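Local atomic coordinates of CSP3 (Bacillus subtilis, PDB entry 5FIG), a protein that probably stores Cu(I) in the bacterial cytosol, binding many ions along the cysteine-lined core of a four-helix bundle and so protecting against copper toxicity. Residues Glu75-Glu80 with Lys94-Cys99; Ser36-Leu41 with Thr79-His84; Asp14-Cys19 with Glu44-Cys49; Leu69-Cys74 with Gln102-Ala107. One frame throughout, in Å; residues are numbered along the deposited sequence. Where two conformers were deposited one is given.

Contact 1: Glu75-Glu80 with Lys94-Cys99; sequences EACGTE and KACFTC
Phe-97 packs against the backbone at Gly-78 in a close antiparallel helix-helix contact, partly buried, between helix 63-81 and helix 89-107 of the bundle. The two short axes approach to 7.9 Å at 156°, and Gly-78, with no side chain to hold the helices apart, brings its CA within 5.1 Å of Cys-96 CA. The Phe-97 ring lies with one face beneath Gly-78 CA, a CH-pi contact of 4.2 Å from that carbon to the ring centroid, displaced toward the rim. Chi1 (-66°) sets CG anti to the carbonyl carbon, and from there the ring reaches over to helix 63-81, where CZ is 3.4 Å from Gly-78 C. Its CE1 also lies beside Glu-75 O, obliquely to the ring. That oxygen takes two hydrogen bonds, from Thr-79 N and from Thr-79 OG1 (2.9 Å), arriving from opposite faces of its carbonyl plane, so the hydroxyl is turned back onto its own helix. On the inner side Cys-96 CB rests on Gly-78 CA, while Cys-96 SG lies 3.8 Å from Cys-77 CB. Aromatic cover outside and thiols facing inward illustrate glycine-mediated close packing in an antiparallel four-helix bundle whose core is made of cysteines.

Contact 2: Ser36-Leu41 with Thr79-His84; sequences SGCIRL and TECGKH
Cys-38 and Cys-81 form the disulfide site at one end of the bundle, where the first turns of helix 36-57 meet the last turn of helix 63-81 and the bend that follows. Cys-38 is present in two conformers. In the one described here its SG lies 3.9 Å from Cys-81 SG, too far for a covalent bond, so the disulfide observed in this structure presumably belongs to the alternative position. With SG anti to the carbonyl carbon (chi1 -64°), this conformer instead brings Cys-38 SG within 3.3 Å of His-84 ND1, in a sulfur-aromatic approach that is oblique to the imidazole. The imidazole is loosely tethered by a weak hydrogen bond from His-84 ND1 to Glu-80 O, and a type I turn from Cys-81 to His-84 folds it back toward the helices; His-84 NE2 has a further weak bond to His-34 O.

Glu-80 supplies most of the remaining contact through its aliphatic part. Its CB meets Leu-41 CD1 at 3.6 Å, the two side chains crossing at about a right angle, and its CG sits 3.6 Å from Cys-38 N. A bend at chi2 (61°) swings CD round, and OE2 ends 4.1 Å from Cys-38 N, near the start of helix 36-57, a position the helix dipole would probably favour. OE1 makes a long salt bridge with Lys-83 NZ. Deeper in, Cys-81 also touches Cys-22 and Cys-92 of the other two helices. The whole exemplifies a cysteine pair linking neighbouring antiparallel helices beside a type I turn, at the end of a four-helix bundle.

Contact 3: Asp14-Cys19 with Glu44-Cys49; sequences DCMKAC and ECADIC
Cys-15 faces helix 36-57 across the middle of the bundle, and each atom of its side chain meets a thiol there. Its CB lies 3.9 Å from Cys-49 SG. From that carbon SG runs anti to the backbone N (chi1 -175°) and ends facing two sulfurs at once, 3.8 Å from Cys-45 SG and equally far from Cys-49 SG. One turn later Cys-19 adopts the other arrangement, SG anti to the carbonyl carbon (chi1 -74°), and its sulfur approaches Cys-45 SG to 3.7 Å. Cys-45 and Cys-49 repeat this alternation on the facing helix, so two CXXXC pairs, each spaced by one helical turn, bring four thiols together. No disulfide joins them at such separations. In this copper-free state the sulfurs pack as apolar groups, in an arrangement consistent with a role as Cu(I) ligands.

Beside the thiols the backbones come very close, with Met-16 CA only 4.4 Å from Ala-46 CA. The small Ala-46 CB rests against Cys-19 CB, whereas Met-16 CG passes 3.8 Å from Ala-46 O; in the conformer described, its extended chain runs away from the thiols, toward Val-53 of the fourth subunit. The other two helices close over the sulfur cluster: Cys-45 and Cys-49 touch Cys-74 of helix 63-81, while Cys-15 and Cys-19 touch Cys-96 and Cys-92 of helix 89-107.

Contact 4: Leu69-Cys74 with Gln102-Ala107; sequences LCADIC and QCRSMA
Asp-72 OD1 is gripped by both terminal nitrogens of Arg-104, a salt bridge that spans helix 63-81 and helix 89-107. The bond from Arg-104 NH2 to Asp-72 OD1 measures 2.5 Å, so short that its exact length is doubtful; that from NH1 to the same oxygen is weak, at 3.1 Å and bent to 126°. The carboxylate comes in at the edge of the guanidinium with its plane turned 49° from it, so the pair is not the flat, two-oxygen type. Ala-71 CB sits over the centre of one guanidinium face, 3.5 Å from Arg-104 CZ, and a bend at chi3 (131°), which directs NE, helps lay the group over this methyl. Arg-104 NH1 has a second anionic partner in Glu-75, and the positive charge of Arg-104 would probably ease the repulsion between Asp-72 and the nearby Glu-65 of the second subunit. Inward of the ion pair Ala-71 CB also meets Cys-103 CB at 3.8 Å, and deeper still Cys-70 SG lies 3.9 Å from Cys-103 SG. A partly exposed ion pair close to the second subunit, a small-residue layer and an inner row of thiols succeed one another here, as in an antiparallel four-helix bundle with a cysteine core.

Contacts 1 and 4 are successive stretches of one helix pair, with centres 10 Å apart; they are stitched together outside by the salt bridge from Glu-75 OE2 to Arg-104 NH1 (2.7 Å) and inside by Cys-74 SG lying 3.7 Å from Cys-99 SG. Contact 3, on the other helix pair, meets both: Cys-96 SG stands 3.8 Å from Cys-15 SG, and Cys-45 SG 3.5 Å from Cys-74 SG. The thiols thereby form one continuous core, probably the copper store. Contact 2 lies farther toward one end, its centre about 18 Å from that of contact 4, yet it joins contact 1 through shared residues Thr-79 and Glu-80.

Contact 1: Glu75-Glu80 with Lys94-Cys99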
loop_
_atom_site.group_PDB
_atom_site.type_symbol
_atom_site.label_atom_id
_atom_site.label_comp_id
_atom_site.label_asym_id
_atom_site.label_seq_id
_atom_site.Cartn_x
_atom_site.Cartn_y
_atom_site.Cartn_z
ATOM N N GLU B 75 -13.286 4.694 12.661
ATOM C CA GLU B 75 -14.582 5.074 13.287
ATOM C C GLU B 75 -15.725 4.796 12.273
ATOM O O GLU B 75 -16.727 4.144 12.568
ATOM C CB GLU B 75 -14.557 6.581 13.847
ATOM C CG GLU B 75 -13.879 6.655 15.186
ATOM C CD GLU B 75 -13.744 8.066 15.718
ATOM O OE1 GLU B 75 -14.323 8.988 15.130
ATOM O OE2 GLU B 75 -13.027 8.255 16.731
ATOM N N ALA B 76 -15.551 5.220 11.025
ATOM C CA ALA B 76 -16.579 4.966 9.985
ATOM C C ALA B 76 -16.782 3.491 9.645
ATOM O O ALA B 76 -17.930 3.029 9.428
ATOM C CB ALA B 76 -16.253 5.722 8.700
ATOM N N CYS B 77 -15.680 2.755 9.526
ATOM C CA CYS B 77 -15.768 1.315 9.249
ATOM C C CYS B 77 -16.499 0.590 10.369
ATOM O O CYS B 77 -17.365 -0.281 10.143
ATOM C CB CYS B 77 -14.386 0.748 9.049
ATOM S SG CYS B 77 -14.403 -0.927 8.417
ATOM N N GLY B 78 -16.134 0.933 11.586
ATOM C CA GLY B 78 -16.820 0.355 12.781
ATOM C C GLY B 78 -18.291 0.644 12.802
ATOM O O GLY B 78 -19.120 -0.213 13.110
ATOM N N THR B 79 -18.661 1.895 12.489
ATOM C CA THR B 79 -20.071 2.284 12.443
ATOM C C THR B 79 -20.861 1.471 11.408
ATOM O O THR B 79 -21.955 1.004 11.684
ATOM C CB THR B 79 -20.189 3.832 12.218
ATOM O OG1 THR B 79 -19.526 4.497 13.306
ATOM C CG2 THR B 79 -21.623 4.298 12.155
ATOM N N GLU B 80 -20.293 1.312 10.216
ATOM C CA GLU B 80 -20.957 0.550 9.169
ATOM C C GLU B 80 -20.978 -0.952 9.441
ATOM O O GLU B 80 -22.040 -1.580 9.361
ATOM C CB GLU B 80 -20.296 0.815 7.820
ATOM C CG GLU B 80 -20.966 0.136 6.643
ATOM C CD GLU B 80 -22.406 0.548 6.415
ATOM O OE1 GLU B 80 -22.858 1.639 6.877
ATOM O OE2 GLU B 80 -23.131 -0.228 5.728
ATOM N N LYS B 94 -15.696 -3.832 16.751
ATOM C CA LYS B 94 -14.931 -3.700 17.956
ATOM C C LYS B 94 -13.456 -3.354 17.742
ATOM O O LYS B 94 -12.916 -2.513 18.400
ATOM C CB LYS B 94 -15.003 -4.995 18.730
ATOM C CG LYS B 94 -14.395 -4.986 20.106
ATOM C CD LYS B 94 -14.719 -6.307 20.829
ATOM C CE LYS B 94 -14.424 -6.194 22.285
ATOM N NZ LYS B 94 -13.646 -7.374 22.754
ATOM N N ALA B 95 -12.813 -4.088 16.849
ATOM C CA ALA B 95 -11.395 -3.830 16.544
ATOM C C ALA B 95 -11.224 -2.448 15.954
ATOM O O ALA B 95 -10.237 -1.793 16.227
ATOM C CB ALA B 95 -10.831 -4.893 15.612
ATOM N N CYS B 96 -12.179 -2.021 15.126
ATOM C CA CYS B 96 -12.125 -0.667 14.560
ATOM C C CYS B 96 -12.193 0.413 15.623
ATOM O O CYS B 96 -11.430 1.377 15.587
ATOM C CB CYS B 96 -13.250 -0.476 13.540
ATOM S SG CYS B 96 -13.005 -1.282 11.976
ATOM N N PHE B 97 -13.090 0.254 16.565
ATOM C CA PHE B 97 -13.228 1.267 17.588
ATOM C C PHE B 97 -12.014 1.313 18.507
ATOM O O PHE B 97 -11.594 2.378 18.931
ATOM C CB PHE B 97 -14.537 1.102 18.334
ATOM C CG PHE B 97 -15.762 1.365 17.480
ATOM C CD1 PHE B 97 -15.918 2.553 16.787
ATOM C CD2 PHE B 97 -16.824 0.443 17.476
ATOM C CE1 PHE B 97 -17.074 2.800 16.045
ATOM C CE2 PHE B 97 -17.975 0.679 16.723
ATOM C CZ PHE B 97 -18.093 1.844 16.004
ATOM N N THR B 98 -11.446 0.149 18.804
ATOM C CA THR B 98 -10.234 0.110 19.582
ATOM C C THR B 98 -9.104 0.823 18.887
ATOM O O THR B 98 -8.320 1.526 19.499
ATOM C CB THR B 98 -9.873 -1.368 19.892
ATOM O OG1 THR B 98 -10.885 -1.873 20.756
ATOM C CG2 THR B 98 -8.498 -1.467 20.544
ATOM N N CYS B 99 -8.965 0.535 17.596
ATOM C CA CYS B 99 -7.929 1.144 16.814
ATOM C C CYS B 99 -8.132 2.673 16.748
ATOM O O CYS B 99 -7.169 3.396 16.921
ATOM C CB CYS B 99 -7.891 0.523 15.438
ATOM S SG CYS B 99 -6.509 1.118 14.473
#

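Contact 2: Ser36-Leu41 with Thr79-His84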
loop_
_atom_site.group_PDB
_atom_site.type_symbol
_atom_site.label_atom_id
_atom_site.label_comp_id
_atom_site.label_asym_id
_atom_site.label_seq_id
_atom_site.Cartn_x
_atom_site.Cartn_y
_atom_site.Cartn_z
ATOM N N SER B 36 -22.408 -4.115 0.948
ATOM C CA SER B 36 -21.461 -3.469 0.054
ATOM C C SER B 36 -20.706 -2.319 0.732
ATOM O O SER B 36 -19.509 -2.163 0.521
ATOM C CB SER B 36 -22.129 -3.042 -1.239
ATOM O OG SER B 36 -22.915 -1.918 -1.018
ATOM N N GLY B 37 -21.396 -1.581 1.612
ATOM C CA GLY B 37 -20.758 -0.507 2.373
ATOM C C GLY B 37 -19.683 -1.040 3.320
ATOM O O GLY B 37 -18.613 -0.416 3.470
ATOM N N CYS B 38 -19.956 -2.158 3.991
ATOM C CA CYS B 38 -18.933 -2.802 4.844
ATOM C C CYS B 38 -17.733 -3.271 4.069
ATOM O O CYS B 38 -16.616 -3.094 4.476
ATOM C CB CYS B 38 -19.415 -4.102 5.470
ATOM S SG CYS B 38 -20.755 -3.962 6.595
ATOM N N ILE B 39 -17.984 -3.828 2.886
ATOM C CA ILE B 39 -16.907 -4.343 2.027
ATOM C C ILE B 39 -16.002 -3.201 1.603
ATOM O O ILE B 39 -14.774 -3.282 1.734
ATOM C CB ILE B 39 -17.452 -5.140 0.833
ATOM C CG1 ILE B 39 -18.066 -6.468 1.344
ATOM C CG2 ILE B 39 -16.381 -5.427 -0.213
ATOM C CD1 ILE B 39 -19.070 -7.069 0.406
ATOM N N ARG B 40 -16.608 -2.102 1.149
ATOM C CA ARG B 40 -15.825 -0.926 0.751
ATOM C C ARG B 40 -14.997 -0.343 1.870
ATOM O O ARG B 40 -13.811 -0.059 1.724
ATOM C CB ARG B 40 -16.736 0.175 0.222
ATOM C CG ARG B 40 -17.253 -0.142 -1.149
ATOM C CD ARG B 40 -18.260 0.937 -1.548
ATOM N NE ARG B 40 -17.560 2.155 -1.899
ATOM C CZ ARG B 40 -18.151 3.273 -2.309
ATOM N NH1 ARG B 40 -19.477 3.370 -2.340
ATOM N NH2 ARG B 40 -17.404 4.327 -2.623
ATOM N N LEU B 41 -15.648 -0.107 3.004
ATOM C CA LEU B 41 -14.915 0.408 4.174
ATOM C C LEU B 41 -13.875 -0.544 4.737
ATOM O O LEU B 41 -12.821 -0.111 5.230
ATOM C CB LEU B 41 -15.883 0.864 5.282
ATOM C CG LEU B 41 -16.579 2.199 4.957
ATOM C CD1 LEU B 41 -17.763 2.443 5.842
ATOM C CD2 LEU B 41 -15.599 3.361 5.127
ATOM N N THR B 79 -18.661 1.895 12.489
ATOM C CA THR B 79 -20.071 2.284 12.443
ATOM C C THR B 79 -20.861 1.471 11.408
ATOM O O THR B 79 -21.955 1.004 11.684
ATOM C CB THR B 79 -20.189 3.832 12.218
ATOM O OG1 THR B 79 -19.526 4.497 13.306
ATOM C CG2 THR B 79 -21.623 4.298 12.155
ATOM N N GLU B 80 -20.293 1.312 10.216
ATOM C CA GLU B 80 -20.957 0.550 9.169
ATOM C C GLU B 80 -20.978 -0.952 9.441
ATOM O O GLU B 80 -22.040 -1.580 9.361
ATOM C CB GLU B 80 -20.296 0.815 7.820
ATOM C CG GLU B 80 -20.966 0.136 6.643
ATOM C CD GLU B 80 -22.406 0.548 6.415
ATOM O OE1 GLU B 80 -22.858 1.639 6.877
ATOM O OE2 GLU B 80 -23.131 -0.228 5.728
ATOM N N CYS B 81 -19.844 -1.533 9.805
ATOM C CA CYS B 81 -19.836 -2.986 10.122
ATOM C C CYS B 81 -20.728 -3.289 11.320
ATOM O O CYS B 81 -21.337 -4.353 11.407
ATOM C CB CYS B 81 -18.448 -3.585 10.272
ATOM S SG CYS B 81 -17.506 -3.542 8.717
ATOM N N GLY B 82 -20.806 -2.345 12.251
ATOM C CA GLY B 82 -21.598 -2.530 13.468
ATOM C C GLY B 82 -23.084 -2.665 13.214
ATOM O O GLY B 82 -23.821 -3.013 14.146
ATOM N N LYS B 83 -23.540 -2.375 11.994
ATOM C CA LYS B 83 -24.964 -2.538 11.596
ATOM C C LYS B 83 -25.332 -3.939 11.141
ATOM O O LYS B 83 -26.491 -4.185 10.813
ATOM C CB LYS B 83 -25.314 -1.548 10.473
ATOM C CG LYS B 83 -25.277 -0.090 10.915
ATOM C CD LYS B 83 -25.352 0.844 9.726
ATOM C CE LYS B 83 -25.215 2.279 10.187
ATOM N NZ LYS B 83 -25.288 3.194 9.002
ATOM N N HIS B 84 -24.376 -4.876 11.197
ATOM C CA HIS B 84 -24.581 -6.235 10.730
ATOM C C HIS B 84 -24.148 -7.239 11.772
ATOM O O HIS B 84 -23.174 -7.028 12.463
ATOM C CB HIS B 84 -23.812 -6.435 9.428
ATOM C CG HIS B 84 -24.225 -5.469 8.363
ATOM N ND1 HIS B 84 -23.640 -4.231 8.207
ATOM C CD2 HIS B 84 -25.209 -5.544 7.440
ATOM C CE1 HIS B 84 -24.224 -3.596 7.207
ATOM N NE2 HIS B 84 -25.197 -4.361 6.747
#

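Contact 3: Asp14-Cys19 with Glu44-Cys49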
loop_
_atom_site.group_PDB
_atom_site.type_symbol
_atom_site.label_atom_id
_atom_site.label_comp_id
_atom_site.label_asym_id
_atom_site.label_seq_id
_atom_site.Cartn_x
_atom_site.Cartn_y
_atom_site.Cartn_z
ATOM N N ASP B 14 -4.281 -5.564 14.511
ATOM C CA ASP B 14 -5.497 -6.300 14.817
ATOM C C ASP B 14 -6.690 -5.857 13.992
ATOM O O ASP B 14 -7.576 -6.646 13.654
ATOM C CB ASP B 14 -5.819 -6.200 16.345
ATOM C CG ASP B 14 -4.833 -6.946 17.226
ATOM O OD1 ASP B 14 -4.046 -7.748 16.743
ATOM O OD2 ASP B 14 -4.790 -6.749 18.452
ATOM N N CYS B 15 -6.771 -4.552 13.739
ATOM C CA CYS B 15 -7.862 -4.007 12.977
ATOM C C CYS B 15 -7.753 -4.480 11.502
ATOM O O CYS B 15 -8.742 -4.814 10.878
ATOM C CB CYS B 15 -7.882 -2.508 13.118
ATOM S SG CYS B 15 -9.294 -1.739 12.326
ATOM N N MET B 16 -6.553 -4.427 10.955
ATOM C CA MET B 16 -6.288 -4.947 9.597
ATOM C C MET B 16 -6.752 -6.359 9.471
ATOM O O MET B 16 -7.406 -6.718 8.507
ATOM C CB MET B 16 -4.821 -4.868 9.287
ATOM C CG MET B 16 -4.343 -4.930 7.887
ATOM S SD MET B 16 -2.550 -5.000 8.039
ATOM C CE MET B 16 -2.224 -5.695 6.443
ATOM N N LYS B 17 -6.358 -7.187 10.437
ATOM C CA LYS B 17 -6.764 -8.562 10.419
ATOM C C LYS B 17 -8.286 -8.659 10.367
ATOM O O LYS B 17 -8.852 -9.416 9.623
ATOM C CB LYS B 17 -6.213 -9.277 11.661
ATOM C CG LYS B 17 -6.601 -10.722 11.773
ATOM C CD LYS B 17 -5.977 -11.361 13.008
ATOM C CE LYS B 17 -6.402 -12.813 13.075
ATOM N NZ LYS B 17 -5.988 -13.516 14.324
ATOM N N ALA B 18 -8.942 -7.968 11.285
ATOM C CA ALA B 18 -10.404 -8.080 11.383
ATOM C C ALA B 18 -11.134 -7.581 10.147
ATOM O O ALA B 18 -12.084 -8.193 9.681
ATOM C CB ALA B 18 -10.903 -7.329 12.637
ATOM N N CYS B 19 -10.666 -6.460 9.615
ATOM C CA CYS B 19 -11.226 -5.862 8.388
ATOM C C CYS B 19 -11.008 -6.737 7.203
ATOM O O CYS B 19 -11.947 -6.969 6.408
ATOM C CB CYS B 19 -10.590 -4.455 8.102
ATOM S SG CYS B 19 -11.226 -3.178 9.231
ATOM N N GLU B 44 -10.816 0.035 2.702
ATOM C CA GLU B 44 -10.195 1.312 3.010
ATOM C C GLU B 44 -9.506 1.302 4.370
ATOM O O GLU B 44 -8.395 1.858 4.558
ATOM C CB GLU B 44 -11.302 2.434 2.940
ATOM C CG GLU B 44 -11.702 2.687 1.516
ATOM C CD GLU B 44 -12.446 4.003 1.417
ATOM O OE1 GLU B 44 -12.152 4.916 2.205
ATOM O OE2 GLU B 44 -13.376 4.097 0.587
ATOM N N CYS B 45 -10.174 0.664 5.346
ATOM C CA CYS B 45 -9.685 0.682 6.730
ATOM C C CYS B 45 -8.449 -0.215 6.882
ATOM O O CYS B 45 -7.428 0.224 7.419
ATOM C CB CYS B 45 -10.792 0.227 7.639
ATOM S SG CYS B 45 -10.345 0.366 9.376
ATOM N N ALA B 46 -8.494 -1.382 6.271
ATOM C CA ALA B 46 -7.288 -2.266 6.264
ATOM C C ALA B 46 -6.085 -1.575 5.625
ATOM O O ALA B 46 -4.939 -1.630 6.128
ATOM C CB ALA B 46 -7.560 -3.536 5.524
ATOM N N ASP B 47 -6.335 -0.869 4.527
ATOM C CA ASP B 47 -5.254 -0.158 3.839
ATOM C C ASP B 47 -4.650 0.973 4.669
ATOM O O ASP B 47 -3.416 1.155 4.728
ATOM C CB ASP B 47 -5.713 0.356 2.451
ATOM C CG ASP B 47 -6.026 -0.771 1.444
ATOM O OD1 ASP B 47 -5.765 -1.986 1.675
ATOM O OD2 ASP B 47 -6.478 -0.420 0.329
ATOM N N ILE B 48 -5.495 1.797 5.287
ATOM C CA ILE B 48 -4.976 2.905 6.078
ATOM C C ILE B 48 -4.288 2.414 7.340
ATOM O O ILE B 48 -3.368 3.069 7.828
ATOM C CB ILE B 48 -6.057 3.989 6.402
ATOM C CG1 ILE B 48 -5.484 5.290 6.967
ATOM C CG2 ILE B 48 -7.085 3.528 7.414
ATOM C CD1 ILE B 48 -4.677 6.097 5.974
ATOM N N CYS B 49 -4.791 1.323 7.911
ATOM C CA CYS B 49 -4.146 0.775 9.090
ATOM C C CYS B 49 -2.710 0.329 8.762
ATOM O O CYS B 49 -1.794 0.616 9.549
ATOM C CB CYS B 49 -4.912 -0.439 9.680
ATOM S SG CYS B 49 -6.382 0.033 10.622
#

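Contact 4: Leu69-Cys74 with Gln102-Ala107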
loop_
_atom_site.group_PDB
_atom_site.type_symbol
_atom_site.label_atom_id
_atom_site.label_comp_id
_atom_site.label_asym_id
_atom_site.label_seq_id
_atom_site.Cartn_x
_atom_site.Cartn_y
_atom_site.Cartn_z
ATOM N N LEU B 69 -6.095 10.356 10.534
ATOM C CA LEU B 69 -6.891 9.851 9.396
ATOM C C LEU B 69 -7.336 8.419 9.613
ATOM O O LEU B 69 -8.496 8.064 9.365
ATOM C CB LEU B 69 -6.094 9.957 8.052
ATOM C CG LEU B 69 -6.735 9.332 6.833
ATOM C CD1 LEU B 69 -8.071 9.998 6.527
ATOM C CD2 LEU B 69 -5.782 9.486 5.652
ATOM N N CYS B 70 -6.422 7.593 10.106
ATOM C CA CYS B 70 -6.719 6.235 10.403
ATOM C C CYS B 70 -7.879 6.157 11.403
ATOM O O CYS B 70 -8.772 5.308 11.237
ATOM C CB CYS B 70 -5.463 5.499 10.883
ATOM S SG CYS B 70 -5.669 3.715 11.119
ATOM N N ALA B 71 -7.871 7.013 12.404
ATOM C CA ALA B 71 -8.946 6.978 13.418
ATOM C C ALA B 71 -10.293 7.282 12.784
ATOM O O ALA B 71 -11.283 6.629 13.079
ATOM C CB ALA B 71 -8.664 7.936 14.560
ATOM N N ASP B 72 -10.307 8.276 11.901
ATOM C CA ASP B 72 -11.547 8.657 11.208
ATOM C C ASP B 72 -12.111 7.527 10.366
ATOM O O ASP B 72 -13.313 7.260 10.402
ATOM C CB ASP B 72 -11.337 9.891 10.350
ATOM C CG ASP B 72 -11.106 11.160 11.165
ATOM O OD1 ASP B 72 -11.452 11.245 12.354
ATOM O OD2 ASP B 72 -10.601 12.142 10.591
ATOM N N ILE B 73 -11.235 6.864 9.594
ATOM C CA ILE B 73 -11.653 5.770 8.729
ATOM C C ILE B 73 -12.083 4.558 9.584
ATOM O O ILE B 73 -13.141 3.953 9.318
ATOM C CB ILE B 73 -10.561 5.369 7.747
ATOM C CG1 ILE B 73 -10.346 6.600 6.849
ATOM C CG2 ILE B 73 -10.943 4.118 6.981
ATOM C CD1 ILE B 73 -9.253 6.449 5.856
ATOM N N CYS B 74 -11.315 4.266 10.616
ATOM C CA CYS B 74 -11.686 3.187 11.547
ATOM C C CYS B 74 -13.043 3.458 12.194
ATOM O O CYS B 74 -13.860 2.529 12.277
ATOM C CB CYS B 74 -10.651 3.011 12.686
ATOM S SG CYS B 74 -9.150 2.199 12.164
ATOM N N GLN B 102 -6.887 4.217 19.990
ATOM C CA GLN B 102 -5.452 4.237 20.113
ATOM C C GLN B 102 -4.832 5.275 19.168
ATOM O O GLN B 102 -3.830 5.920 19.490
ATOM C CB GLN B 102 -4.878 2.841 19.790
ATOM C CG GLN B 102 -5.111 1.815 20.905
ATOM C CD GLN B 102 -4.123 1.925 22.066
ATOM O OE1 GLN B 102 -3.089 2.567 21.992
ATOM N NE2 GLN B 102 -4.519 1.440 23.185
ATOM N N CYS B 103 -5.371 5.334 17.962
ATOM C CA CYS B 103 -4.863 6.314 16.955
ATOM C C CYS B 103 -5.107 7.753 17.404
ATOM O O CYS B 103 -4.253 8.612 17.158
ATOM C CB CYS B 103 -5.487 6.035 15.591
ATOM S SG CYS B 103 -4.698 4.627 14.767
ATOM N N ARG B 104 -6.245 8.018 18.039
ATOM C CA ARG B 104 -6.528 9.396 18.556
ATOM C C ARG B 104 -5.491 9.795 19.605
ATOM O O ARG B 104 -5.026 10.933 19.638
ATOM C CB ARG B 104 -7.984 9.520 19.081
ATOM C CG ARG B 104 -9.003 9.520 17.940
ATOM C CD ARG B 104 -10.383 10.199 17.849
ATOM N NE ARG B 104 -10.068 10.758 16.573
ATOM C CZ ARG B 104 -10.661 10.645 15.388
ATOM N NH1 ARG B 104 -11.849 10.083 15.194
ATOM N NH2 ARG B 104 -10.005 11.181 14.364
ATOM N N SER B 105 -5.092 8.839 20.458
ATOM C CA SER B 105 -4.025 9.087 21.434
ATOM C C SER B 105 -2.694 9.382 20.773
ATOM O O SER B 105 -2.009 10.295 21.167
ATOM C CB SER B 105 -3.866 7.862 22.336
ATOM O OG SER B 105 -5.107 7.641 22.975
ATOM N N MET B 106 -2.343 8.592 19.758
ATOM C CA MET B 106 -1.091 8.799 19.008
ATOM C C MET B 106 -1.071 10.118 18.265
ATOM O O MET B 106 -0.031 10.815 18.198
ATOM C CB MET B 106 -0.881 7.757 17.957
ATOM C CG MET B 106 -0.310 6.480 18.372
ATOM S SD MET B 106 1.262 6.487 19.245
ATOM C CE MET B 106 2.332 7.501 18.301
ATOM N N ALA B 107 -2.245 10.495 17.754
ATOM C CA ALA B 107 -2.400 11.721 16.974
ATOM C C ALA B 107 -2.299 13.008 17.785
ATOM O O ALA B 107 -2.033 14.084 17.254
ATOM C CB ALA B 107 -3.740 11.680 16.224
#